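Local coordinates for flagellar biosynthetic protein FliP (Thermotoga maritima MSB8, PDB 5H72) that probably plays a role in flagellum-specific protein export as a membrane protein, of which the periplasmic fragment is described here, at residues N42-A50 with V67-E78. Numbering follows the deposited sequence.
Sequences NEDNVFMLA and VLIPAFVLGELE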
loop_
_atom_site.group_PDB
_atom_site.type_symbol
_atom_site.label_atom_id
_atom_site.label_comp_id
_atom_site.label_asym_id
_atom_site.label_seq_id
_atom_site.Cartn_x
_atom_site.Cartn_y
_atom_site.Cartn_z
ATOM N N ASN A 42 -19.878 -2.346 6.049
ATOM C CA ASN A 42 -18.922 -2.583 7.109
ATOM C C ASN A 42 -18.732 -1.355 7.980
ATOM O O ASN A 42 -17.778 -1.289 8.756
ATOM C CB ASN A 42 -17.568 -3.007 6.517
ATOM C CG ASN A 42 -17.527 -4.469 6.148
ATOM O OD1 ASN A 42 -16.944 -4.856 5.136
ATOM N ND2 ASN A 42 -18.155 -5.295 6.968
ATOM N N GLU A 43 -19.626 -0.378 7.856
ATOM C CA GLU A 43 -19.467 0.881 8.594
ATOM C C GLU A 43 -19.290 0.669 10.092
ATOM O O GLU A 43 -18.610 1.444 10.749
ATOM C CB GLU A 43 -20.655 1.812 8.368
ATOM C CG GLU A 43 -21.010 2.057 6.917
ATOM C CD GLU A 43 -22.033 1.058 6.397
ATOM O OE1 GLU A 43 -22.165 -0.039 6.991
ATOM O OE2 GLU A 43 -22.715 1.374 5.393
ATOM N N ASP A 44 -19.888 -0.390 10.627
ATOM C CA ASP A 44 -19.793 -0.676 12.055
ATOM C C ASP A 44 -18.352 -0.742 12.534
ATOM O O ASP A 44 -18.058 -0.337 13.664
ATOM C CB ASP A 44 -20.519 -1.981 12.401
ATOM C CG ASP A 44 -22.011 -1.774 12.634
ATOM O OD1 ASP A 44 -22.412 -0.640 12.986
ATOM O OD2 ASP A 44 -22.784 -2.744 12.469
ATOM N N ASN A 45 -17.453 -1.237 11.685
ATOM C CA ASN A 45 -16.029 -1.264 12.027
ATOM C C ASN A 45 -15.539 0.106 12.455
ATOM O O ASN A 45 -14.806 0.229 13.433
ATOM C CB ASN A 45 -15.179 -1.755 10.855
ATOM C CG ASN A 45 -15.431 -3.204 10.515
ATOM O OD1 ASN A 45 -16.024 -3.946 11.299
ATOM N ND2 ASN A 45 -14.970 -3.624 9.345
ATOM N N VAL A 46 -15.953 1.134 11.725
ATOM C CA VAL A 46 -15.546 2.492 12.047
ATOM C C VAL A 46 -16.065 2.906 13.409
ATOM O O VAL A 46 -15.296 3.334 14.269
ATOM C CB VAL A 46 -16.049 3.489 11.012
ATOM C CG1 VAL A 46 -15.587 4.888 11.369
ATOM C CG2 VAL A 46 -15.593 3.087 9.618
ATOM N N PHE A 47 -17.375 2.768 13.598
ATOM C CA PHE A 47 -18.022 3.112 14.865
ATOM C C PHE A 47 -17.459 2.321 16.039
ATOM O O PHE A 47 -17.228 2.880 17.111
ATOM C CB PHE A 47 -19.533 2.892 14.763
ATOM C CG PHE A 47 -20.213 3.858 13.847
ATOM C CD1 PHE A 47 -20.235 5.209 14.148
ATOM C CD2 PHE A 47 -20.813 3.428 12.684
ATOM C CE1 PHE A 47 -20.850 6.116 13.307
ATOM C CE2 PHE A 47 -21.430 4.332 11.837
ATOM C CZ PHE A 47 -21.444 5.680 12.151
ATOM N N MET A 48 -17.224 1.029 15.833
ATOM C CA MET A 48 -16.659 0.198 16.885
ATOM C C MET A 48 -15.281 0.706 17.283
ATOM O O MET A 48 -15.002 0.890 18.465
ATOM C CB MET A 48 -16.578 -1.266 16.447
ATOM C CG MET A 48 -15.749 -2.132 17.393
ATOM S SD MET A 48 -15.456 -3.830 16.834
ATOM C CE MET A 48 -14.386 -3.584 15.416
ATOM N N LEU A 49 -14.424 0.944 16.293
ATOM C CA LEU A 49 -13.068 1.411 16.560
ATOM C C LEU A 49 -13.082 2.804 17.178
ATOM O O LEU A 49 -12.211 3.140 17.980
ATOM C CB LEU A 49 -12.228 1.406 15.278
ATOM C CG LEU A 49 -11.298 0.208 15.055
ATOM C CD1 LEU A 49 -11.932 -1.086 15.509
ATOM C CD2 LEU A 49 -10.900 0.090 13.591
ATOM N N ALA A 50 -14.070 3.607 16.801
ATOM C CA ALA A 50 -14.213 4.966 17.312
ATOM C C ALA A 50 -14.585 4.954 18.786
ATOM O O ALA A 50 -14.014 5.686 19.592
ATOM C CB ALA A 50 -15.263 5.730 16.515
ATOM N N VAL A 67 -8.615 5.843 12.717
ATOM C CA VAL A 67 -9.754 4.966 12.895
ATOM C C VAL A 67 -10.191 4.402 11.555
ATOM O O VAL A 67 -10.455 3.204 11.419
ATOM C CB VAL A 67 -10.957 5.725 13.543
ATOM C CG1 VAL A 67 -12.233 4.912 13.453
ATOM C CG2 VAL A 67 -10.643 6.093 14.981
ATOM N N LEU A 68 -10.276 5.281 10.562
ATOM C CA LEU A 68 -10.810 4.915 9.252
ATOM C C LEU A 68 -9.972 3.829 8.573
ATOM O O LEU A 68 -10.506 2.847 8.079
ATOM C CB LEU A 68 -10.903 6.150 8.357
ATOM C CG LEU A 68 -11.623 6.026 7.007
ATOM C CD1 LEU A 68 -13.066 5.550 7.186
ATOM C CD2 LEU A 68 -11.585 7.358 6.267
ATOM N N ILE A 69 -8.656 3.993 8.578
ATOM C CA ILE A 69 -7.786 3.048 7.887
ATOM C C ILE A 69 -7.829 1.640 8.499
ATOM O O ILE A 69 -7.977 0.669 7.759
ATOM C CB ILE A 69 -6.324 3.579 7.834
ATOM C CG1 ILE A 69 -6.282 4.862 7.010
ATOM C CG2 ILE A 69 -5.399 2.546 7.222
ATOM C CD1 ILE A 69 -4.960 5.546 7.043
ATOM N N PRO A 70 -7.718 1.510 9.842
ATOM C CA PRO A 70 -7.858 0.152 10.389
ATOM C C PRO A 70 -9.234 -0.477 10.132
ATOM O O PRO A 70 -9.311 -1.683 9.881
ATOM C CB PRO A 70 -7.631 0.353 11.891
ATOM C CG PRO A 70 -6.869 1.600 12.006
ATOM C CD PRO A 70 -7.344 2.478 10.892
ATOM N N ALA A 71 -10.299 0.320 10.187
ATOM C CA ALA A 71 -11.641 -0.197 9.912
ATOM C C ALA A 71 -11.726 -0.694 8.478
ATOM O O ALA A 71 -12.322 -1.736 8.202
ATOM C CB ALA A 71 -12.694 0.869 10.169
ATOM N N PHE A 72 -11.112 0.061 7.572
ATOM C CA PHE A 72 -11.094 -0.274 6.147
ATOM C C PHE A 72 -10.419 -1.614 5.927
ATOM O O PHE A 72 -10.978 -2.493 5.267
ATOM C CB PHE A 72 -10.385 0.837 5.358
ATOM C CG PHE A 72 -9.950 0.438 3.971
ATOM C CD1 PHE A 72 -10.877 0.294 2.952
ATOM C CD2 PHE A 72 -8.600 0.248 3.680
ATOM C CE1 PHE A 72 -10.473 -0.059 1.676
ATOM C CE2 PHE A 72 -8.188 -0.103 2.408
ATOM C CZ PHE A 72 -9.122 -0.256 1.403
ATOM N N VAL A 73 -9.225 -1.768 6.503
ATOM C CA VAL A 73 -8.455 -3.006 6.389
ATOM C C VAL A 73 -9.209 -4.193 6.971
ATOM O O VAL A 73 -9.275 -5.255 6.352
ATOM C CB VAL A 73 -7.080 -2.885 7.089
ATOM C CG1 VAL A 73 -6.349 -4.225 7.088
ATOM C CG2 VAL A 73 -6.248 -1.822 6.409
ATOM N N LEU A 74 -9.768 -4.015 8.162
ATOM C CA LEU A 74 -10.619 -5.047 8.753
ATOM C C LEU A 74 -11.727 -5.414 7.793
ATOM O O LEU A 74 -11.963 -6.596 7.538
ATOM C CB LEU A 74 -11.217 -4.582 10.079
ATOM C CG LEU A 74 -10.322 -4.662 11.314
ATOM C CD1 LEU A 74 -11.155 -4.397 12.556
ATOM C CD2 LEU A 74 -9.632 -6.022 11.398
ATOM N N GLY A 75 -12.392 -4.393 7.250
ATOM C CA GLY A 75 -13.438 -4.586 6.263
ATOM C C GLY A 75 -13.003 -5.400 5.054
ATOM O O GLY A 75 -13.728 -6.287 4.609
ATOM N N GLU A 76 -11.821 -5.114 4.516
ATOM C CA GLU A 76 -11.356 -5.829 3.322
ATOM C C GLU A 76 -11.058 -7.291 3.622
ATOM O O GLU A 76 -11.326 -8.158 2.810
ATOM C CB GLU A 76 -10.104 -5.172 2.733
ATOM C CG GLU A 76 -10.332 -3.785 2.137
ATOM C CD GLU A 76 -11.358 -3.797 1.026
ATOM O OE1 GLU A 76 -11.310 -4.727 0.198
ATOM O OE2 GLU A 76 -12.213 -2.889 0.988
ATOM N N LEU A 77 -10.501 -7.564 4.797
ATOM C CA LEU A 77 -10.187 -8.940 5.164
ATOM C C LEU A 77 -11.472 -9.735 5.364
ATOM O O LEU A 77 -11.581 -10.861 4.884
ATOM C CB LEU A 77 -9.301 -8.976 6.413
ATOM C CG LEU A 77 -7.883 -8.440 6.174
ATOM C CD1 LEU A 77 -7.180 -8.106 7.481
ATOM C CD2 LEU A 77 -7.049 -9.424 5.351
ATOM N N GLU A 78 -12.456 -9.142 6.036
ATOM C CA GLU A 78 -13.763 -9.785 6.214
ATOM C C GLU A 78 -14.384 -10.177 4.881
ATOM O O GLU A 78 -14.892 -11.282 4.735
ATOM C CB GLU A 78 -14.723 -8.872 6.988
ATOM C CG GLU A 78 -14.375 -8.738 8.477
ATOM C CD GLU A 78 -14.766 -7.383 9.063
ATOM O OE1 GLU A 78 -15.417 -6.584 8.352
ATOM O OE2 GLU A 78 -14.417 -7.113 10.236
#
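Asn45 projects from helix 43-52 as a knob among Ala71, Leu74, Gly75 and Glu78 of helix 65-80. Its CB rests on the methyl of Ala71, with Asn45 CB 3.7 Å from Ala71 CB. With CG beside the backbone N (chi1 -67°), the amide runs on toward Glu78. Asn45 CG lies 4.0 Å from both Glu78 OE1 and Glu78 OE2. Asn45 OD1 is 3.7 Å from Glu78 OE2, with no hydrogen bond between them, whereas ND2 reaches between helix backbone and acid. One hydrogen bond, 3.2 Å long, goes from Asn45 ND2 to Glu78 OE1. It is nearly straight at 176°; the acceptor lies in the amide plane and is met on its syn side, somewhat out of the carboxylate plane. A weak second bond joins Asn45 ND2 to Ala71 O at 3.4 Å, a carbonyl that also accepts Gly75 N within its own helix. The amides of Asn42 and Asn45 lie beside the Gly75 backbone. Further along, Val46 CG2 packs on Ala71 CB, and Leu49 CD2 lies 3.7 Å from Pro70 CB. Val67 CG1 fits between Val46 and Leu49, 3.9 Å from Val46 CG1. Replacing Asn45 by alanine would keep the CB contact with Ala71 but is likely to leave Glu78 OE1 without this donor and Ala71 O without its weak second one. The axes of segments 43-50 and 67-78 come within 8.4 Å, at 137° between their directions. Leu37 of helix 17-39 also touches Val46, and Phe22 of a second subunit packs on Pro70 and Leu74. The straight N-H from a buried amide would tend to favour the charged form of Glu78 and to fix the amide's rotation, ND2 toward the acid.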